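Local coordinates for protein ornithine carbamoyltransferase (Giardia intestinalis, PDB 3GRF) that probably catalyses the transfer of a carbamoyl group between carbamoyl phosphate and ornithine, with citrulline as the carbamoylated product, at residues I103-L108 with A316-F321; E95-M100 with V123-A128; S61-M66 with A73-L78. One frame throughout, in Å; residues are numbered along the deposited sequence.

Contact 1. Residues I103-L108 with A316-F321; sequences ICTARL and AVLDFF
I103 overlaps L318 and F321 with a single methyl, CD1. CD1 of I103 lies 3.6 Å from CD2 of L318. CD1 of I103 is also 3.8 Å from CB of F321. The I103 side chain crosses each of these two at about a right angle, so it meets them at its tip and not alongside. Its CG1 stands anti to the backbone N (chi1 -177°), and the chain stays extended at CG1 (chi2 159°). This carries CD1 from the strand to the helix surface. L318 answers with one branch: CD2 faces strand 103-107. CD2 of L318 is also 4.2 Å from CG2 of T105, two residues further along the strand. One leucine methyl therefore touches two residues on the same face of the strand. F321 contributes its CB and not its ring, which leads away from the strand. The ring edge receives O of V317 in its plane.

The fold here is the alpha/beta carbamoyl-phosphate binding domain of the transcarbamoylases. Strand 103-107 is an inner strand of its parallel sheet, between strands 46-51 and 125-127. The C-terminal helix 303-322 packs on one face of this sheet. The local helix axis passes 9.7 Å from the strand axis, at 139° between chain directions.

The contact is buried and apolar, and no hydrogen bond crosses it. I126 on the next strand also touches I103, T105 and L318. C104 points to the other face of the sheet, where it meets M117 of helix 111-120. On the far side of helix 303-322, D319 forms salt bridges with R27 and R41.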
loop_
_atom_site.group_PDB
_atom_site.type_symbol
_atom_site.label_atom_id
_atom_site.label_comp_id
_atom_site.label_asym_id
_atom_site.label_seq_id
_atom_site.Cartn_x
_atom_site.Cartn_y
_atom_site.Cartn_z
ATOM N N ILE A 103 4.645 -13.127 8.264
ATOM C CA ILE A 103 4.396 -14.076 7.182
ATOM C C ILE A 103 4.707 -13.409 5.879
ATOM O O ILE A 103 4.735 -12.188 5.827
ATOM C CB ILE A 103 2.924 -14.614 7.170
ATOM C CG1 ILE A 103 2.723 -15.656 6.080
ATOM C CG2 ILE A 103 1.864 -13.514 7.055
ATOM C CD1 ILE A 103 1.563 -16.524 6.341
ATOM N N CYS A 104 4.955 -14.205 4.833
ATOM C CA CYS A 104 5.409 -13.673 3.535
ATOM C C CYS A 104 4.788 -14.484 2.401
ATOM O O CYS A 104 4.743 -15.698 2.455
ATOM C CB CYS A 104 6.943 -13.733 3.444
ATOM S SG CYS A 104 7.688 -13.404 1.791
ATOM N N THR A 105 4.311 -13.810 1.364
ATOM C CA THR A 105 3.921 -14.500 0.141
ATOM C C THR A 105 4.781 -13.835 -0.920
ATOM O O THR A 105 5.174 -12.684 -0.748
ATOM C CB THR A 105 2.440 -14.223 -0.244
ATOM O OG1 THR A 105 2.273 -12.819 -0.312
ATOM C CG2 THR A 105 1.432 -14.793 0.768
ATOM N N ALA A 106 5.085 -14.542 -2.002
ATOM C CA ALA A 106 5.899 -13.962 -3.067
ATOM C C ALA A 106 5.476 -14.583 -4.368
ATOM O O ALA A 106 5.184 -15.778 -4.439
ATOM C CB ALA A 106 7.383 -14.213 -2.831
ATOM N N ARG A 107 5.410 -13.751 -5.387
ATOM C CA ARG A 107 5.049 -14.140 -6.732
ATOM C C ARG A 107 6.281 -13.894 -7.554
ATOM O O ARG A 107 6.469 -12.772 -8.030
ATOM C CB ARG A 107 3.847 -13.339 -7.227
ATOM C CG ARG A 107 3.015 -14.027 -8.311
ATOM C CD ARG A 107 3.708 -13.928 -9.667
ATOM N NE ARG A 107 2.807 -14.168 -10.807
ATOM C CZ ARG A 107 1.536 -13.754 -10.883
ATOM N NH1 ARG A 107 0.988 -13.071 -9.882
ATOM N NH2 ARG A 107 0.818 -14.042 -11.963
ATOM N N LEU A 108 7.132 -14.903 -7.737
ATOM C CA LEU A 108 8.413 -14.710 -8.420
ATOM C C LEU A 108 8.476 -15.611 -9.656
ATOM O O LEU A 108 7.799 -16.648 -9.720
ATOM C CB LEU A 108 9.588 -14.958 -7.442
ATOM C CG LEU A 108 9.527 -14.232 -6.078
ATOM C CD1 LEU A 108 10.382 -14.883 -4.986
ATOM C CD2 LEU A 108 9.837 -12.736 -6.194
ATOM N N ALA A 316 -7.683 -18.392 5.111
ATOM C CA ALA A 316 -7.479 -19.687 5.766
ATOM C C ALA A 316 -6.028 -20.035 5.740
ATOM O O ALA A 316 -5.444 -20.440 6.728
ATOM C CB ALA A 316 -8.302 -20.785 5.085
ATOM N N VAL A 317 -5.398 -19.930 4.576
ATOM C CA VAL A 317 -3.992 -20.240 4.515
ATOM C C VAL A 317 -3.083 -19.364 5.384
ATOM O O VAL A 317 -2.206 -19.879 6.087
ATOM C CB VAL A 317 -3.512 -20.137 3.058
ATOM C CG1 VAL A 317 -2.041 -20.301 3.024
ATOM C CG2 VAL A 317 -4.244 -21.195 2.210
ATOM N N LEU A 318 -3.289 -18.045 5.330
ATOM C CA LEU A 318 -2.546 -17.072 6.148
ATOM C C LEU A 318 -2.787 -17.374 7.621
ATOM O O LEU A 318 -1.880 -17.492 8.370
ATOM C CB LEU A 318 -2.963 -15.634 5.793
ATOM C CG LEU A 318 -2.550 -15.240 4.338
ATOM C CD1 LEU A 318 -3.189 -13.957 3.819
ATOM C CD2 LEU A 318 -1.021 -15.137 4.213
ATOM N N ASP A 319 -4.029 -17.530 8.017
ATOM C CA ASP A 319 -4.343 -17.820 9.406
ATOM C C ASP A 319 -3.590 -19.022 9.917
ATOM O O ASP A 319 -2.928 -18.969 10.951
ATOM C CB ASP A 319 -5.844 -18.066 9.567
ATOM C CG ASP A 319 -6.221 -18.292 11.010
ATOM O OD1 ASP A 319 -6.176 -17.295 11.757
ATOM O OD2 ASP A 319 -6.514 -19.454 11.395
ATOM N N PHE A 320 -3.697 -20.113 9.177
ATOM C CA PHE A 320 -3.029 -21.346 9.501
ATOM C C PHE A 320 -1.524 -21.192 9.594
ATOM O O PHE A 320 -0.927 -21.716 10.501
ATOM C CB PHE A 320 -3.376 -22.366 8.426
ATOM C CG PHE A 320 -2.931 -23.762 8.726
ATOM C CD1 PHE A 320 -3.494 -24.471 9.772
ATOM C CD2 PHE A 320 -2.008 -24.390 7.910
ATOM C CE1 PHE A 320 -3.124 -25.775 10.004
ATOM C CE2 PHE A 320 -1.635 -25.690 8.143
ATOM C CZ PHE A 320 -2.199 -26.380 9.193
ATOM N N PHE A 321 -0.878 -20.523 8.639
ATOM C CA PHE A 321 0.598 -20.444 8.725
ATOM C C PHE A 321 1.060 -19.464 9.780
ATOM O O PHE A 321 2.146 -19.613 10.339
ATOM C CB PHE A 321 1.255 -20.199 7.344
ATOM C CG PHE A 321 1.390 -21.475 6.527
ATOM C CD1 PHE A 321 2.552 -22.225 6.572
ATOM C CD2 PHE A 321 0.316 -21.969 5.806
ATOM C CE1 PHE A 321 2.667 -23.407 5.849
ATOM C CE2 PHE A 321 0.416 -23.170 5.102
ATOM C CZ PHE A 321 1.591 -23.899 5.134
#

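Contact 2. Residues E95-M100 with V123-A128; sequences EVFSRM and VPCINA
F97 turns its ring edge to V123 and C125. CD2 of F97 is 4.4 Å from CG2 of V123, and CE2 of F97 is 4.5 Å from SG of C125. Both partners lie near the ring plane, so neither rests on a face. The F97 ring also meets F50 with the planes inclined at about 50°.

S98 is closest to V123 through its backbone. O of S98 lies 3.6 Å from CG1 of V123, and the CA atoms of the two residues are 5.3 Å apart. V123 straddles S98 with its two methyls: CG1 lies towards O, and CG2 is 4.1 Å from OG. That hydroxyl is held by hydrogen bonds to A94 O and S122 N, so it ties the helix end to the loop before V123.

R99 turns back to E95. NH1 of R99 forms a salt bridge of 2.9 Å to OE2 of E95, in the guanidinium plane and nearly straight at 165°. NE of R99 makes a second salt bridge, to D305 of the second subunit.

The arrangement belongs to an alpha/beta fold with a parallel sheet: the end of helix 90-97 packs against the entry to strand 125-127, the last of the four strands, beside a subunit interface.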
loop_
_atom_site.group_PDB
_atom_site.type_symbol
_atom_site.label_atom_id
_atom_site.label_comp_id
_atom_site.label_asym_id
_atom_site.label_seq_id
_atom_site.Cartn_x
_atom_site.Cartn_y
_atom_site.Cartn_z
ATOM N N GLU A 95 16.499 -13.015 5.863
ATOM C CA GLU A 95 16.949 -12.955 7.261
ATOM C C GLU A 95 16.411 -11.710 7.927
ATOM O O GLU A 95 16.010 -11.729 9.079
ATOM C CB GLU A 95 18.486 -12.983 7.371
ATOM C CG GLU A 95 19.139 -14.371 7.171
ATOM C CD GLU A 95 19.012 -15.324 8.368
ATOM O OE1 GLU A 95 19.639 -16.412 8.341
ATOM O OE2 GLU A 95 18.311 -15.027 9.339
ATOM N N VAL A 96 16.361 -10.634 7.165
ATOM C CA VAL A 96 15.941 -9.357 7.711
ATOM C C VAL A 96 14.417 -9.241 7.807
ATOM O O VAL A 96 13.925 -8.714 8.789
ATOM C CB VAL A 96 16.551 -8.217 6.891
ATOM C CG1 VAL A 96 15.831 -6.920 7.139
ATOM C CG2 VAL A 96 18.090 -8.134 7.172
ATOM N N PHE A 97 13.664 -9.701 6.798
ATOM C CA PHE A 97 12.192 -9.577 6.910
ATOM C C PHE A 97 11.571 -10.525 7.930
ATOM O O PHE A 97 10.534 -10.219 8.483
ATOM C CB PHE A 97 11.404 -9.476 5.562
ATOM C CG PHE A 97 11.452 -10.718 4.641
ATOM C CD1 PHE A 97 12.015 -10.609 3.350
ATOM C CD2 PHE A 97 10.879 -11.936 5.011
ATOM C CE1 PHE A 97 12.015 -11.704 2.460
ATOM C CE2 PHE A 97 10.876 -13.044 4.143
ATOM C CZ PHE A 97 11.439 -12.928 2.869
ATOM N N SER A 98 12.263 -11.638 8.203
ATOM C CA SER A 98 11.830 -12.649 9.164
ATOM C C SER A 98 11.969 -12.185 10.602
ATOM O O SER A 98 11.464 -12.834 11.500
ATOM C CB SER A 98 12.606 -13.948 9.008
ATOM O OG SER A 98 12.679 -14.353 7.665
ATOM N N ARG A 99 12.633 -11.069 10.824
ATOM C CA ARG A 99 12.684 -10.487 12.164
ATOM C C ARG A 99 11.784 -9.256 12.263
ATOM O O ARG A 99 11.904 -8.493 13.218
ATOM C CB ARG A 99 14.112 -10.080 12.443
ATOM C CG ARG A 99 15.055 -11.214 12.669
ATOM C CD ARG A 99 16.462 -10.643 12.604
ATOM N NE ARG A 99 17.528 -11.563 13.050
ATOM C CZ ARG A 99 17.923 -12.640 12.369
ATOM N NH1 ARG A 99 17.352 -12.963 11.214
ATOM N NH2 ARG A 99 18.905 -13.380 12.833
ATOM N N MET A 100 10.951 -9.016 11.233
ATOM C CA MET A 100 10.003 -7.870 11.216
ATOM C C MET A 100 8.565 -8.314 10.980
ATOM O O MET A 100 7.694 -8.010 11.805
ATOM C CB MET A 100 10.394 -6.780 10.200
ATOM C CG MET A 100 11.626 -5.905 10.600
ATOM S SD MET A 100 12.008 -4.709 9.308
ATOM C CE MET A 100 13.683 -4.277 9.675
ATOM N N VAL A 123 10.162 -17.001 8.802
ATOM C CA VAL A 123 8.696 -16.891 8.935
ATOM C C VAL A 123 8.123 -17.735 7.795
ATOM O O VAL A 123 8.814 -17.995 6.832
ATOM C CB VAL A 123 8.198 -15.397 8.845
ATOM C CG1 VAL A 123 8.700 -14.571 10.024
ATOM C CG2 VAL A 123 8.645 -14.740 7.546
ATOM N N PRO A 124 6.873 -18.208 7.906
ATOM C CA PRO A 124 6.330 -18.938 6.734
ATOM C C PRO A 124 6.353 -18.205 5.361
ATOM O O PRO A 124 5.900 -17.074 5.250
ATOM C CB PRO A 124 4.884 -19.247 7.140
ATOM C CG PRO A 124 4.822 -19.098 8.606
ATOM C CD PRO A 124 5.949 -18.188 9.055
ATOM N N CYS A 125 6.846 -18.854 4.314
ATOM C CA CYS A 125 6.735 -18.284 2.949
ATOM C C CYS A 125 5.816 -19.148 2.029
ATOM O O CYS A 125 5.805 -20.390 2.057
ATOM C CB CYS A 125 8.096 -18.040 2.270
ATOM S SG CYS A 125 9.321 -17.126 3.207
ATOM N N ILE A 126 5.012 -18.447 1.254
ATOM C CA ILE A 126 3.931 -19.038 0.495
ATOM C C ILE A 126 4.186 -18.603 -0.931
ATOM O O ILE A 126 4.434 -17.449 -1.165
ATOM C CB ILE A 126 2.563 -18.548 0.977
ATOM C CG1 ILE A 126 2.291 -19.085 2.387
ATOM C CG2 ILE A 126 1.462 -19.020 0.012
ATOM C CD1 ILE A 126 1.330 -18.224 3.193
ATOM N N ASN A 127 4.202 -19.562 -1.851
ATOM C CA ASN A 127 4.351 -19.297 -3.263
ATOM C C ASN A 127 2.989 -18.797 -3.789
ATOM O O ASN A 127 1.992 -19.521 -3.759
ATOM C CB ASN A 127 4.817 -20.598 -3.942
ATOM C CG ASN A 127 4.661 -20.578 -5.438
ATOM O OD1 ASN A 127 4.737 -19.540 -6.064
ATOM N ND2 ASN A 127 4.491 -21.746 -6.024
ATOM N N ALA A 128 2.963 -17.546 -4.250
ATOM C CA ALA A 128 1.737 -16.903 -4.744
ATOM C C ALA A 128 1.649 -17.058 -6.264
ATOM O O ALA A 128 0.802 -16.462 -6.915
ATOM C CB ALA A 128 1.727 -15.412 -4.337
#

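Contact 3. Residues S61-M66 with A73-L78; sequences SLETAM and AIYYEL
O of E63 takes two hydrogen bonds, one from T67 OG1 and one from a water 2.8 Å away. This water also accepts a hydrogen bond from N of A73, at 2.9 Å, and so bridges helix 56-69 to strand 72-77. A second water donates both to OE2 of E63 and to O of A73.

The rest is packing. Its apolar part centres on A73. CB of A73 sits 3.9 Å from both CA and CG of E63. CG of M66 is 4.0 Å from CB of A73. OE1 of E63 lies 3.8 Å from CB of Y75. The carboxylate and Y75 ring planes are nearly parallel, 5° apart, but OE1 meets the ring obliquely and the contact is to CB. CG of Y75 is anti to the backbone N (chi1 166°), which sends the ring on past the carboxylate.

Helix and strand are successive elements of the beta-alpha-beta unit 46-51, 56-69, 72-77. A nickel ion lies about 4 Å from the E63 side chain, too far to count as a ligand bond, and H72 of the third subunit packs on E63. With no direct hydrogen bond between the segments, both A73 backbone polar atoms meet E63 through water, while R59, salt-bridged to OE1 of E63 and in cation-pi contact with the Y75 ring, probably balances the carboxylate charge.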
loop_
_atom_site.group_PDB
_atom_site.type_symbol
_atom_site.label_atom_id
_atom_site.label_comp_id
_atom_site.label_asym_id
_atom_site.label_seq_id
_atom_site.Cartn_x
_atom_site.Cartn_y
_atom_site.Cartn_z
ATOM N N SER A 61 -6.881 -10.347 -3.162
ATOM C CA SER A 61 -7.381 -11.366 -2.207
ATOM C C SER A 61 -6.498 -11.402 -0.953
ATOM O O SER A 61 -6.982 -11.585 0.165
ATOM C CB SER A 61 -7.481 -12.772 -2.850
ATOM O OG SER A 61 -6.229 -13.227 -3.314
ATOM N N LEU A 62 -5.197 -11.235 -1.171
ATOM C CA LEU A 62 -4.168 -11.222 -0.119
ATOM C C LEU A 62 -4.315 -10.023 0.811
ATOM O O LEU A 62 -4.328 -10.181 2.034
ATOM C CB LEU A 62 -2.771 -11.182 -0.796
ATOM C CG LEU A 62 -1.912 -12.448 -0.748
ATOM C CD1 LEU A 62 -2.695 -13.705 -0.418
ATOM C CD2 LEU A 62 -0.986 -12.640 -1.933
ATOM N N GLU A 63 -4.439 -8.825 0.215
ATOM C CA GLU A 63 -4.508 -7.572 0.935
ATOM C C GLU A 63 -5.861 -7.511 1.706
ATOM O O GLU A 63 -5.914 -7.126 2.874
ATOM C CB GLU A 63 -4.335 -6.386 -0.059
ATOM C CG GLU A 63 -3.271 -5.361 0.392
ATOM C CD GLU A 63 -2.849 -4.343 -0.650
ATOM O OE1 GLU A 63 -2.480 -4.732 -1.803
ATOM O OE2 GLU A 63 -2.829 -3.146 -0.303
ATOM N N THR A 64 -6.940 -7.933 1.044
ATOM C CA THR A 64 -8.266 -8.005 1.648
ATOM C C THR A 64 -8.331 -9.059 2.749
ATOM O O THR A 64 -8.987 -8.829 3.796
ATOM C CB THR A 64 -9.344 -8.277 0.559
ATOM O OG1 THR A 64 -9.229 -7.282 -0.425
ATOM C CG2 THR A 64 -10.795 -8.156 1.150
ATOM N N ALA A 65 -7.663 -10.207 2.528
ATOM C CA ALA A 65 -7.678 -11.306 3.505
ATOM C C ALA A 65 -7.138 -10.793 4.801
ATOM O O ALA A 65 -7.748 -11.017 5.847
ATOM C CB ALA A 65 -6.888 -12.530 3.020
ATOM N N MET A 66 -6.044 -10.025 4.743
ATOM C CA MET A 66 -5.414 -9.558 5.985
ATOM C C MET A 66 -6.265 -8.570 6.698
ATOM O O MET A 66 -6.372 -8.632 7.911
ATOM C CB MET A 66 -4.008 -8.983 5.763
ATOM C CG MET A 66 -2.950 -10.001 5.299
ATOM S SD MET A 66 -2.535 -11.283 6.515
ATOM C CE MET A 66 -1.860 -10.250 7.787
ATOM N N ALA A 73 -1.300 -6.220 4.894
ATOM C CA ALA A 73 -0.352 -6.741 3.920
ATOM C C ALA A 73 0.396 -5.589 3.286
ATOM O O ALA A 73 -0.218 -4.598 2.861
ATOM C CB ALA A 73 -1.090 -7.536 2.800
ATOM N N ILE A 74 1.714 -5.750 3.211
ATOM C CA ILE A 74 2.584 -4.831 2.511
ATOM C C ILE A 74 2.693 -5.314 1.062
ATOM O O ILE A 74 3.191 -6.396 0.782
ATOM C CB ILE A 74 3.973 -4.836 3.106
ATOM C CG1 ILE A 74 3.929 -4.306 4.546
ATOM C CG2 ILE A 74 4.905 -3.963 2.265
ATOM C CD1 ILE A 74 5.294 -4.402 5.297
ATOM N N TYR A 75 2.206 -4.511 0.144
ATOM C CA TYR A 75 2.354 -4.834 -1.232
ATOM C C TYR A 75 3.781 -4.411 -1.666
ATOM O O TYR A 75 4.125 -3.205 -1.758
ATOM C CB TYR A 75 1.251 -4.162 -2.032
ATOM C CG TYR A 75 1.560 -4.190 -3.500
ATOM C CD1 TYR A 75 1.563 -5.392 -4.192
ATOM C CD2 TYR A 75 1.885 -3.013 -4.189
ATOM C CE1 TYR A 75 1.892 -5.443 -5.551
ATOM C CE2 TYR A 75 2.214 -3.042 -5.551
ATOM C CZ TYR A 75 2.209 -4.272 -6.223
ATOM O OH TYR A 75 2.510 -4.331 -7.583
ATOM N N TYR A 76 4.684 -5.435 -1.858
ATOM C CA TYR A 76 6.059 -5.068 -2.249
ATOM C C TYR A 76 6.384 -5.432 -3.701
ATOM O O TYR A 76 6.725 -6.566 -4.015
ATOM C CB TYR A 76 7.059 -5.667 -1.272
ATOM C CG TYR A 76 8.358 -4.913 -1.218
ATOM C CD1 TYR A 76 8.804 -4.227 -0.085
ATOM C CD2 TYR A 76 9.174 -4.902 -2.359
ATOM C CE1 TYR A 76 10.026 -3.543 -0.097
ATOM C CE2 TYR A 76 10.387 -4.219 -2.386
ATOM C CZ TYR A 76 10.808 -3.541 -1.260
ATOM O OH TYR A 76 12.011 -2.873 -1.289
ATOM N N GLU A 77 6.334 -4.428 -4.576
ATOM C CA GLU A 77 6.489 -4.636 -6.000
ATOM C C GLU A 77 7.970 -4.738 -6.366
ATOM O O GLU A 77 8.795 -3.964 -5.880
ATOM C CB GLU A 77 5.780 -3.513 -6.769
ATOM C CG GLU A 77 6.353 -2.097 -6.489
ATOM C CD GLU A 77 5.560 -1.239 -5.445
ATOM O OE1 GLU A 77 5.003 -0.183 -5.859
ATOM O OE2 GLU A 77 5.533 -1.595 -4.227
ATOM N N LEU A 78 8.323 -5.707 -7.202
ATOM C CA LEU A 78 9.729 -5.884 -7.563
ATOM C C LEU A 78 10.080 -5.410 -8.963
ATOM O O LEU A 78 9.547 -5.916 -9.931
ATOM C CB LEU A 78 10.147 -7.338 -7.352
ATOM C CG LEU A 78 10.107 -7.748 -5.892
ATOM C CD1 LEU A 78 10.387 -9.221 -5.825
ATOM C CD2 LEU A 78 11.166 -6.918 -5.151
HETATM O O HOH W 1 -4.028 -5.453 4.179
HETATM O O HOH W 2 -1.272 -1.976 1.801
#

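How the contacts relate
All three contacts reach the same parallel sheet, and all are buried. Contact 1 lies nearest the chain centre and is wholly apolar; no other subunit touches it. Contacts 2 and 3 serve the outermost strands of the sheet within the chain, 125-127 and 72-77, and both touch the second subunit. Their chemistry is more mixed: salt bridges flank contact 2, and waters bridge contact 3. Strands 103-107 and 125-127 join contacts 1 and 2 by probable hydrogen bonds from I126 N to C104 O (3.0 Å) and from A128 N to A106 O (2.8 Å). L318 also packs on A65 and M66, which links contact 1 to contact 3. Contacts 2 and 3 do not touch.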